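Terminal uridylyltransferase 1 (Trypanosoma brucei, PDB 5HZD) adds uridines to the 3' hydroxyl of guide RNA, ribosomal RNA and some messenger RNAs in trypanosome mitochondria, using UTP and a magnesium or manganese ion. Local coordinates at residues V106-G110 and S111-M115; V157-F161 and V162-P166; P377-D380 and P381-N385. All coordinates share one frame; numbering follows the deposited sequence. Where two conformers were deposited one is given.

Contact 1: V106-G110 and S111-M115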
ATOM      1  N   VAL A 106      13.179   3.693 -10.521  1.00 12.45           N
ATOM      2  CA  VAL A 106      11.806   3.544 -10.035  1.00 12.05           C
ATOM      3  C   VAL A 106      11.715   2.284  -9.179  1.00 11.91           C
ATOM      4  O   VAL A 106      12.138   1.210  -9.598  1.00 12.60           O
ATOM      5  CB  VAL A 106      10.801   3.463 -11.221  1.00 11.99           C
ATOM      6  CG1 VAL A 106       9.346   3.258 -10.700  1.00 11.64           C
ATOM      7  CG2 VAL A 106      10.844   4.764 -12.051  1.00 12.16           C
ATOM      8  N   PHE A 107      11.158   2.428  -7.972  1.00 11.65           N
ATOM      9  CA  PHE A 107      11.006   1.312  -7.033  1.00 12.22           C
ATOM     10  C   PHE A 107       9.521   1.115  -6.792  1.00 13.48           C
ATOM     11  O   PHE A 107       8.832   2.087  -6.478  1.00 13.14           O
ATOM     12  CB  PHE A 107      11.607   1.709  -5.678  1.00 11.72           C
ATOM     13  CG  PHE A 107      13.100   1.986  -5.706  1.00 11.93           C
ATOM     14  CD1 PHE A 107      13.587   3.163  -6.293  1.00 12.12           C
ATOM     15  CD2 PHE A 107      14.004   1.132  -5.088  1.00 15.56           C
ATOM     16  CE1 PHE A 107      14.936   3.442  -6.318  1.00 13.17           C
ATOM     17  CE2 PHE A 107      15.366   1.424  -5.090  1.00 17.52           C
ATOM     18  CZ  PHE A 107      15.837   2.561  -5.722  1.00 16.57           C
ATOM     19  N   ILE A 108       8.998  -0.105  -6.923  1.00 11.78           N
ATOM     20  CA  ILE A 108       7.607  -0.352  -6.496  1.00 12.07           C
ATOM     21  C   ILE A 108       7.552  -0.519  -4.974  1.00 14.85           C
ATOM     22  O   ILE A 108       8.416  -1.180  -4.387  1.00 14.16           O
ATOM     23  CB  ILE A 108       7.031  -1.589  -7.163  1.00 11.26           C
ATOM     24  CG1 ILE A 108       6.842  -1.316  -8.660  1.00 12.37           C
ATOM     25  CG2 ILE A 108       5.684  -2.001  -6.491  1.00 11.86           C
ATOM     26  CD1 ILE A 108       6.408  -2.543  -9.482  1.00 14.12           C
ATOM     27  N   PHE A 109       6.539   0.063  -4.339  1.00 12.21           N
ATOM     28  CA  PHE A 109       6.285  -0.284  -2.925  1.00 10.83           C
ATOM     29  C   PHE A 109       4.808  -0.453  -2.701  1.00 10.25           C
ATOM     30  O   PHE A 109       4.035  -0.425  -3.656  1.00 12.70           O
ATOM     31  CB  PHE A 109       6.966   0.689  -1.947  1.00 12.59           C
ATOM     32  CG  PHE A 109       6.415   2.099  -1.956  1.00 11.82           C
ATOM     33  CD1 PHE A 109       6.828   3.023  -2.907  1.00 13.01           C
ATOM     34  CD2 PHE A 109       5.509   2.500  -0.997  1.00 14.80           C
ATOM     35  CE1 PHE A 109       6.341   4.350  -2.874  1.00 13.99           C
ATOM     36  CE2 PHE A 109       4.989   3.789  -0.971  1.00 13.37           C
ATOM     37  CZ  PHE A 109       5.414   4.727  -1.930  1.00 13.99           C
ATOM     38  N   GLY A 110       4.422  -0.688  -1.444  1.00 11.75           N
ATOM     39  CA  GLY A 110       3.037  -1.018  -1.163  1.00 14.27           C
ATOM     40  C   GLY A 110       2.739  -2.496  -1.101  1.00 12.90           C
ATOM     41  O   GLY A 110       3.625  -3.301  -0.822  1.00 12.40           O
ATOM     42  N   SER A 111       1.482  -2.853  -1.369  1.00 13.47           N
ATOM     43  CA  SER A 111       1.038  -4.221  -1.102  0.77 15.16           C
ATOM     44  C   SER A 111       1.673  -5.291  -1.981  1.00 13.90           C
ATOM     45  O   SER A 111       1.736  -6.446  -1.584  1.00 14.35           O
ATOM     46  CB  SER A 111      -0.491  -4.340  -1.130  0.77 16.55           C
ATOM     47  OG  SER A 111      -0.999  -4.174  -2.446  0.77 14.85           O
ATOM     48  N   SER A 112       2.159  -4.932  -3.178  1.00 13.91           N
ATOM     49  CA  SER A 112       2.756  -5.965  -4.000  1.00 14.29           C
ATOM     50  C   SER A 112       4.073  -6.404  -3.390  1.00 11.21           C
ATOM     51  O   SER A 112       4.467  -7.573  -3.571  1.00 13.75           O
ATOM     52  CB  SER A 112       2.939  -5.504  -5.465  1.00 14.98           C
ATOM     53  OG  SER A 112       3.817  -4.390  -5.541  1.00 16.07           O
ATOM     54  N   VAL A 113       4.740  -5.496  -2.652  1.00 11.15           N
ATOM     55  CA  VAL A 113       5.916  -5.846  -1.883  1.00 10.70           C
ATOM     56  C   VAL A 113       5.493  -6.562  -0.613  1.00 12.00           C
ATOM     57  O   VAL A 113       5.920  -7.684  -0.371  1.00 15.03           O
ATOM     58  CB  VAL A 113       6.746  -4.605  -1.561  1.00 12.16           C
ATOM     59  CG1 VAL A 113       7.909  -4.960  -0.603  1.00 13.16           C
ATOM     60  CG2 VAL A 113       7.317  -4.056  -2.850  1.00 14.10           C
ATOM     61  N   ALA A 114       4.633  -5.934   0.170  1.00 14.27           N
ATOM     62  CA  ALA A 114       4.268  -6.477   1.482  1.00 14.32           C
ATOM     63  C   ALA A 114       3.622  -7.863   1.408  1.00 14.97           C
ATOM     64  O   ALA A 114       3.915  -8.709   2.264  1.00 14.74           O
ATOM     65  CB  ALA A 114       3.342  -5.514   2.185  1.00 15.39           C
ATOM     66  N   MET A 115       2.792  -8.112   0.389  1.00 13.37           N
ATOM     67  CA  MET A 115       2.040  -9.380   0.284  1.00 14.09           C
ATOM     68  C   MET A 115       2.599 -10.319  -0.761  1.00 18.45           C
ATOM     69  O   MET A 115       2.125 -11.445  -0.878  1.00 17.75           O
ATOM     70  CB  MET A 115       0.572  -9.126  -0.077  1.00 17.82           C
ATOM     71  CG  MET A 115      -0.129  -8.107   0.791  1.00 22.27           C
ATOM     72  SD  MET A 115      -0.543  -8.866   2.387  1.00 24.68           S
ATOM     73  CE  MET A 115      -0.988  -7.422   3.347  1.00 32.64           C
TER
HETATM   74  O   HOH W   1       2.246  -2.306  -4.628  1.00 17.89           O
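Two torsions bring Ile108 and Ser112 together across the turn. CG1 of Ile108 lies beside its own backbone N (chi1 -69°), which leaves CG2 trans to that nitrogen, while OG of Ser112 is tucked between backbone N and carbonyl carbon (chi1 62°). With the chain turning at Gly110, CG2 of Ile108 comes within 3.2 Å of OG of Ser112. The stretch is the Gly-Ser turn of the polymerase beta-like nucleotidyltransferase fold, where strand 105-109 of the palm sheet passes into helix 111-114. Ser111 in it probably binds UTP, and Gly110 N is hydrogen-bonded to OG of Ser297, an established UTP-binding residue. Val113 folds back over the strand end, its CG2 3.4 Å from O of Ile108 and 3.9 Å from CA of Phe109. Gly110 is the N-cap, and its carbonyl starts the helix: Ala114 N donates to Gly110 O over 3.0 Å, almost straight (173°) and in the carbonyl plane, and Val113 N adds a weak bond to the same oxygen. A water ties the two elements together, donating to Phe109 O at 2.8 Å and accepting from Ser112 N at 3.0 Å.

Contact 2: V157-F161 and V162-P166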
ATOM      1  N   VAL A 157       3.964  11.658 -23.847  1.00 17.75           N
ATOM      2  CA  VAL A 157       4.076  10.263 -24.332  1.00 21.11           C
ATOM      3  C   VAL A 157       2.681   9.647 -24.477  1.00 26.42           C
ATOM      4  O   VAL A 157       2.546   8.471 -24.828  1.00 31.15           O
ATOM      5  CB  VAL A 157       5.041   9.431 -23.418  1.00 26.28           C
ATOM      6  CG1 VAL A 157       4.368   8.945 -22.165  1.00 20.90           C
ATOM      7  CG2 VAL A 157       5.663   8.270 -24.157  1.00 31.49           C
ATOM      8  N   GLY A 158       1.645  10.446 -24.227  1.00 22.89           N
ATOM      9  CA  GLY A 158       0.272  10.053 -24.498  1.00 26.02           C
ATOM     10  C   GLY A 158      -0.714   9.968 -23.342  1.00 24.28           C
ATOM     11  O   GLY A 158      -1.873   9.600 -23.538  1.00 29.08           O
ATOM     12  N   PHE A 159      -0.284  10.303 -22.129  1.00 19.59           N
ATOM     13  CA  PHE A 159      -1.237  10.315 -21.016  1.00 19.40           C
ATOM     14  C   PHE A 159      -2.141  11.534 -21.124  1.00 24.59           C
ATOM     15  O   PHE A 159      -1.664  12.634 -21.392  1.00 26.40           O
ATOM     16  CB  PHE A 159      -0.521  10.278 -19.663  1.00 14.15           C
ATOM     17  CG  PHE A 159       0.069   8.922 -19.337  1.00 13.85           C
ATOM     18  CD1 PHE A 159       1.262   8.508 -19.922  1.00 14.31           C
ATOM     19  CD2 PHE A 159      -0.591   8.046 -18.471  1.00 14.78           C
ATOM     20  CE1 PHE A 159       1.800   7.256 -19.628  1.00 13.60           C
ATOM     21  CE2 PHE A 159      -0.067   6.787 -18.189  1.00 14.93           C
ATOM     22  CZ  PHE A 159       1.133   6.384 -18.773  1.00 14.59           C
ATOM     23  N   SER A 160      -3.444  11.332 -20.935  1.00 23.53           N
ATOM     24  CA  SER A 160      -4.411  12.425 -20.965  1.00 23.44           C
ATOM     25  C   SER A 160      -4.587  13.169 -19.636  1.00 24.04           C
ATOM     26  O   SER A 160      -4.474  12.571 -18.564  1.00 18.50           O
ATOM     27  CB  SER A 160      -5.763  11.859 -21.387  1.00 23.75           C
ATOM     28  OG  SER A 160      -6.731  12.872 -21.319  1.00 26.55           O
ATOM     29  N   PHE A 161      -4.934  14.453 -19.681  1.00 24.06           N
ATOM     30  CA  PHE A 161      -5.274  15.167 -18.458  1.00 26.04           C
ATOM     31  C   PHE A 161      -6.471  14.546 -17.722  1.00 22.40           C
ATOM     32  O   PHE A 161      -6.627  14.737 -16.524  1.00 26.76           O
ATOM     33  CB  PHE A 161      -5.545  16.658 -18.741  1.00 33.57           C
ATOM     34  CG  PHE A 161      -6.910  16.925 -19.309  1.00 34.13           C
ATOM     35  CD1 PHE A 161      -7.212  16.565 -20.610  1.00 33.99           C
ATOM     36  CD2 PHE A 161      -7.895  17.506 -18.536  1.00 35.12           C
ATOM     37  CE1 PHE A 161      -8.466  16.794 -21.138  1.00 40.33           C
ATOM     38  CE2 PHE A 161      -9.149  17.740 -19.057  1.00 40.54           C
ATOM     39  CZ  PHE A 161      -9.437  17.380 -20.361  1.00 40.28           C
ATOM     40  N   VAL A 162      -7.321  13.807 -18.435  1.00 18.30           N
ATOM     41  CA  VAL A 162      -8.438  13.073 -17.823  1.00 23.11           C
ATOM     42  C   VAL A 162      -7.911  12.072 -16.777  1.00 21.48           C
ATOM     43  O   VAL A 162      -8.529  11.823 -15.743  1.00 23.57           O
ATOM     44  CB  VAL A 162      -9.232  12.330 -18.933  1.00 22.69           C
ATOM     45  CG1 VAL A 162     -10.195  11.290 -18.387  1.00 26.76           C
ATOM     46  CG2 VAL A 162      -9.980  13.351 -19.817  1.00 27.75           C
ATOM     47  N   ASN A 163      -6.744  11.506 -17.044  1.00 17.07           N
ATOM     48  CA  ASN A 163      -6.240  10.415 -16.229  1.00 15.07           C
ATOM     49  C   ASN A 163      -5.169  10.839 -15.232  1.00 15.83           C
ATOM     50  O   ASN A 163      -4.913  10.140 -14.229  1.00 19.12           O
ATOM     51  CB  ASN A 163      -5.666   9.303 -17.131  1.00 13.98           C
ATOM     52  CG  ASN A 163      -6.707   8.711 -18.033  1.00 16.59           C
ATOM     53  OD1 ASN A 163      -6.826   9.091 -19.215  1.00 19.98           O
ATOM     54  ND2 ASN A 163      -7.486   7.778 -17.503  1.00 15.81           N
ATOM     55  N   LEU A 164      -4.497  11.946 -15.507  1.00 16.47           N
ATOM     56  CA  LEU A 164      -3.396  12.386 -14.655  1.00 15.87           C
ATOM     57  C   LEU A 164      -3.800  13.446 -13.662  1.00 16.63           C
ATOM     58  O   LEU A 164      -4.361  14.487 -14.044  1.00 23.66           O
ATOM     59  CB  LEU A 164      -2.264  12.979 -15.497  1.00 23.39           C
ATOM     60  CG  LEU A 164      -1.363  12.025 -16.249  1.00 24.87           C
ATOM     61  CD1 LEU A 164      -0.314  12.836 -17.021  1.00 25.03           C
ATOM     62  CD2 LEU A 164      -0.690  11.080 -15.300  1.00 23.23           C
ATOM     63  N   GLU A 165      -3.487  13.219 -12.398  1.00 15.26           N
ATOM     64  CA  GLU A 165      -3.753  14.235 -11.375  1.00 15.74           C
ATOM     65  C   GLU A 165      -2.442  14.610 -10.688  1.00 16.03           C
ATOM     66  O   GLU A 165      -2.012  13.922  -9.775  1.00 16.64           O
ATOM     67  CB  GLU A 165      -4.760  13.716 -10.325  1.00 18.56           C
ATOM     68  CG  GLU A 165      -5.047  14.711  -9.186  1.00 22.25           C
ATOM     69  CD  GLU A 165      -5.959  14.184  -8.070  1.00 21.19           C
ATOM     70  OE1 GLU A 165      -6.164  14.948  -7.077  1.00 23.84           O
ATOM     71  OE2 GLU A 165      -6.465  13.044  -8.177  1.00 21.31           O
ATOM     72  N   PRO A 166      -1.807  15.708 -11.121  1.00 16.50           N
ATOM     73  CA  PRO A 166      -0.631  16.217 -10.400  1.00 12.99           C
ATOM     74  C   PRO A 166      -1.084  16.802  -9.075  1.00 18.60           C
ATOM     75  O   PRO A 166      -2.020  17.601  -9.063  1.00 24.71           O
ATOM     76  CB  PRO A 166      -0.115  17.334 -11.309  1.00 16.84           C
ATOM     77  CG  PRO A 166      -1.332  17.757 -12.141  1.00 19.88           C
ATOM     78  CD  PRO A 166      -2.130  16.496 -12.321  1.00 16.55           C
TER
HETATM   79  O   HOH W   2      -4.387   8.689 -20.630  1.00 28.26           O
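Ser160 holds Val162, Asn163 and Leu164 with its two oxygens, and hydrogen bonds dominate this short link between helix 143-156 and edge strand 164-167. Its side chain bonds first: with OG trans to the backbone N (chi1 175°), the hydroxyl swings forward and accepts from Val162 N, 3.1 Å from Ser160 OG with an N-H...O angle of 158°. The carbonyl takes two further donors. Leu164 N reaches Ser160 O at 3.1 Å, nearly in line with the C=O bond, whereas Asn163 N comes to Ser160 O at 2.9 Å from above the carbonyl plane. One water completes the polar set, accepting from Ser160 N and donating to Asn163 OD1, each at 2.8 Å. The other end of that amide is held outside the turn, where Asn163 ND2 bonds to His178 O and Ser180 OG.

Apolar contacts form in two places, one buried and flanking the turn, the other at its exposed bend. On the buried side CB of Phe159 rests 3.7 Å from CD1 of Leu164; both residues also touch Leu154 of helix 143-156, and the Phe159 ring stacks on Tyr281. At the bend Phe161 turns its ring over the next peptide, so that Val162 N lies over a face of it. CG2 of Val162 makes a CH-pi contact with this ring, 4.2 Å from the Phe161 centroid and 19° off the ring normal.

Helix 143-156 ends just before, in a Schellman motif at Gly158. Residues 160-164 then form an ST motif: an ST turn from Ser160 OG to Val162 N, with Ser160 O also bonded to the N-H groups of Asn163 and Leu164, the latter closing an alpha turn, a compact helix-to-strand connection of the palm domain.

Contact 3: P377-D380 and P381-N385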
ATOM      1  N   PRO A 377       3.419 -17.178  -4.081  1.00 13.36           N
ATOM      2  CA  PRO A 377       2.004 -17.584  -4.061  1.00 15.53           C
ATOM      3  C   PRO A 377       1.431 -17.517  -2.651  1.00 14.84           C
ATOM      4  O   PRO A 377       2.149 -17.807  -1.698  1.00 14.37           O
ATOM      5  CB  PRO A 377       2.028 -19.064  -4.470  1.00 17.69           C
ATOM      6  CG  PRO A 377       3.377 -19.314  -5.045  1.00 24.91           C
ATOM      7  CD  PRO A 377       4.313 -18.220  -4.593  1.00 16.27           C
ATOM      8  N   MET A 378       0.159 -17.135  -2.546  1.00 13.74           N
ATOM      9  CA  MET A 378      -0.540 -17.084  -1.265  1.00 14.18           C
ATOM     10  C   MET A 378      -0.575 -18.422  -0.532  1.00 16.14           C
ATOM     11  O   MET A 378      -0.514 -18.451   0.712  1.00 17.41           O
ATOM     12  CB  MET A 378      -1.961 -16.536  -1.493  1.00 17.51           C
ATOM     13  CG  MET A 378      -2.670 -16.047  -0.236  1.00 17.64           C
ATOM     14  SD  MET A 378      -1.795 -14.752   0.651  1.00 15.23           S
ATOM     15  CE  MET A 378      -1.662 -13.462  -0.572  1.00 19.18           C
ATOM     16  N   ILE A 379      -0.682 -19.523  -1.288  1.00 14.08           N
ATOM     17  CA  ILE A 379      -0.667 -20.850  -0.693  1.00 16.86           C
ATOM     18  C   ILE A 379       0.216 -21.750  -1.554  1.00 17.91           C
ATOM     19  O   ILE A 379       0.254 -21.621  -2.785  1.00 17.77           O
ATOM     20  CB  ILE A 379      -2.093 -21.416  -0.541  1.00 19.19           C
ATOM     21  CG1 ILE A 379      -2.068 -22.730   0.240  1.00 19.29           C
ATOM     22  CG2 ILE A 379      -2.745 -21.606  -1.897  1.00 21.35           C
ATOM     23  CD1 ILE A 379      -3.470 -23.154   0.761  1.00 21.51           C
ATOM     24  N   ASP A 380       0.973 -22.625  -0.891  1.00 20.87           N
ATOM     25  CA  ASP A 380       1.864 -23.549  -1.589  1.00 21.31           C
ATOM     26  C   ASP A 380       1.009 -24.483  -2.449  1.00 25.73           C
ATOM     27  O   ASP A 380       0.180 -25.223  -1.936  1.00 26.25           O
ATOM     28  CB  ASP A 380       2.613 -24.347  -0.520  1.00 28.93           C
ATOM     29  CG  ASP A 380       3.624 -25.330  -1.088  1.00 36.79           C
ATOM     30  OD1 ASP A 380       3.714 -25.493  -2.320  1.00 35.70           O
ATOM     31  OD2 ASP A 380       4.321 -25.961  -0.258  1.00 40.67           O
ATOM     32  N   PRO A 381       1.216 -24.449  -3.770  1.00 32.04           N
ATOM     33  CA  PRO A 381       0.432 -25.232  -4.730  1.00 32.80           C
ATOM     34  C   PRO A 381       0.639 -26.732  -4.575  1.00 35.24           C
ATOM     35  O   PRO A 381      -0.129 -27.512  -5.137  1.00 38.29           O
ATOM     36  CB  PRO A 381       0.997 -24.781  -6.078  1.00 34.60           C
ATOM     37  CG  PRO A 381       2.375 -24.332  -5.769  1.00 36.69           C
ATOM     38  CD  PRO A 381       2.239 -23.638  -4.445  1.00 34.71           C
ATOM     39  N   GLU A 382       1.647 -27.137  -3.813  1.00 34.95           N
ATOM     40  CA  GLU A 382       1.925 -28.561  -3.651  1.00 37.34           C
ATOM     41  C   GLU A 382       1.448 -29.169  -2.334  1.00 35.10           C
ATOM     42  O   GLU A 382       1.634 -30.353  -2.115  1.00 39.04           O
ATOM     43  CB  GLU A 382       3.420 -28.839  -3.823  1.00 47.00           C
ATOM     44  CG  GLU A 382       3.954 -28.613  -5.225  1.00 56.50           C
ATOM     45  CD  GLU A 382       5.473 -28.585  -5.262  1.00 66.93           C
ATOM     46  OE1 GLU A 382       6.096 -28.648  -4.178  1.00 71.28           O
ATOM     47  OE2 GLU A 382       6.045 -28.497  -6.371  1.00 71.05           O
ATOM     48  N   ILE A 383       0.843 -28.395  -1.443  1.00 37.07           N
ATOM     49  CA  ILE A 383       0.470 -29.028  -0.184  1.00 39.48           C
ATOM     50  C   ILE A 383      -0.699 -29.993  -0.328  1.00 34.98           C
ATOM     51  O   ILE A 383      -1.436 -29.974  -1.320  1.00 36.71           O
ATOM     52  CB  ILE A 383       0.233 -28.046   0.981  1.00 38.46           C
ATOM     53  CG1 ILE A 383      -0.968 -27.139   0.706  1.00 36.13           C
ATOM     54  CG2 ILE A 383       1.520 -27.288   1.310  1.00 37.54           C
ATOM     55  CD1 ILE A 383      -1.328 -26.255   1.909  1.00 30.64           C
ATOM     56  N   THR A 384      -0.847 -30.842   0.675  1.00 27.44           N
ATOM     57  CA  THR A 384      -1.826 -31.929   0.639  1.00 31.40           C
ATOM     58  C   THR A 384      -3.157 -31.439   1.182  1.00 29.22           C
ATOM     59  O   THR A 384      -3.236 -30.346   1.768  1.00 26.13           O
ATOM     60  CB  THR A 384      -1.375 -33.125   1.487  1.00 36.03           C
ATOM     61  OG1 THR A 384      -1.257 -32.734   2.865  1.00 32.56           O
ATOM     62  CG2 THR A 384      -0.034 -33.658   0.997  1.00 37.46           C
ATOM     63  N   ASN A 385      -4.203 -32.240   1.004  1.00 29.45           N
ATOM     64  CA  ASN A 385      -5.490 -31.841   1.556  1.00 28.85           C
ATOM     65  C   ASN A 385      -5.376 -31.711   3.073  1.00 29.62           C
ATOM     66  O   ASN A 385      -5.934 -30.798   3.656  1.00 25.71           O
ATOM     67  CB  ASN A 385      -6.620 -32.793   1.134  1.00 27.27           C
ATOM     68  CG  ASN A 385      -6.877 -32.766  -0.377  1.00 33.85           C
ATOM     69  OD1 ASN A 385      -6.630 -31.758  -1.034  1.00 34.82           O
ATOM     70  ND2 ASN A 385      -7.386 -33.872  -0.926  1.00 34.92           N
TER
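Asp380 and Ile383 close a type I beta turn on the protein surface, within the long loop between helix 336-349 and helix 385-409. The same aspartate also makes an Asx turn, so one residue supplies two acceptors to the turn it begins. Its backbone oxygen receives Ile383 N at 3.3 Å from Asp380 O; the N-H...O line is almost straight (177°), although the donor stands above the carbonyl plane. Its carboxylate does the rest. CG is trans to the backbone N (chi1 -178°), which carries OD1 forward past the proline to Glu382 N, 3.0 Å from Asp380 OD1 at an N-H...O angle of 165°. Here, too, the donor arrives from above the plane of the acceptor group. Pro381, between them, has no N-H to offer and fills the second position of the turn.

OD1 of Asp380 and OE1 of Glu382 stand only 4.4 Å apart, a like-charge pair whose mutual repulsion is probably offset in part by the backbone N-H bound to Asp380 OD1. Beyond the turn, Thr384 is the N-cap of helix 385-409: its side chain caps a backbone N of the first turn, and its own N bonds to Glu387 OE1, as in a capping box. Ile383 and Ile379 both lean on Arg388 and Leu391 of that helix.

Ile383 sends one branch to Asp380 and the other to Ile379: CG2 lies 3.5 Å from Asp380 OD2, while CD1 touches CD1 of Ile379 at 3.9 Å, the two isoleucine side chains crossing at about a right angle.

The three contacts follow one another along the chain. Contacts 1 and 2 belong to the palm domain and reach the same mixed five-stranded sheet, at its two outermost strands: contact 1 holds the end of 105-109, and contact 2 the start of 164-167. Their centres are 23 Å apart. Between these edges lie strands 124-129, 285-288 and 174-177, in that order. Asp123, just before strand 124-129, and Asp125, within it, probably bind the catalytic magnesium ion. Contact 3 lies in a later surface loop, its centre about 23 Å from contact 1 and 41 Å from contact 2. Arg311 connects it to contact 1, bonding to both Met115 O and Pro377 O, so the active-site turn and this loop share one anchor.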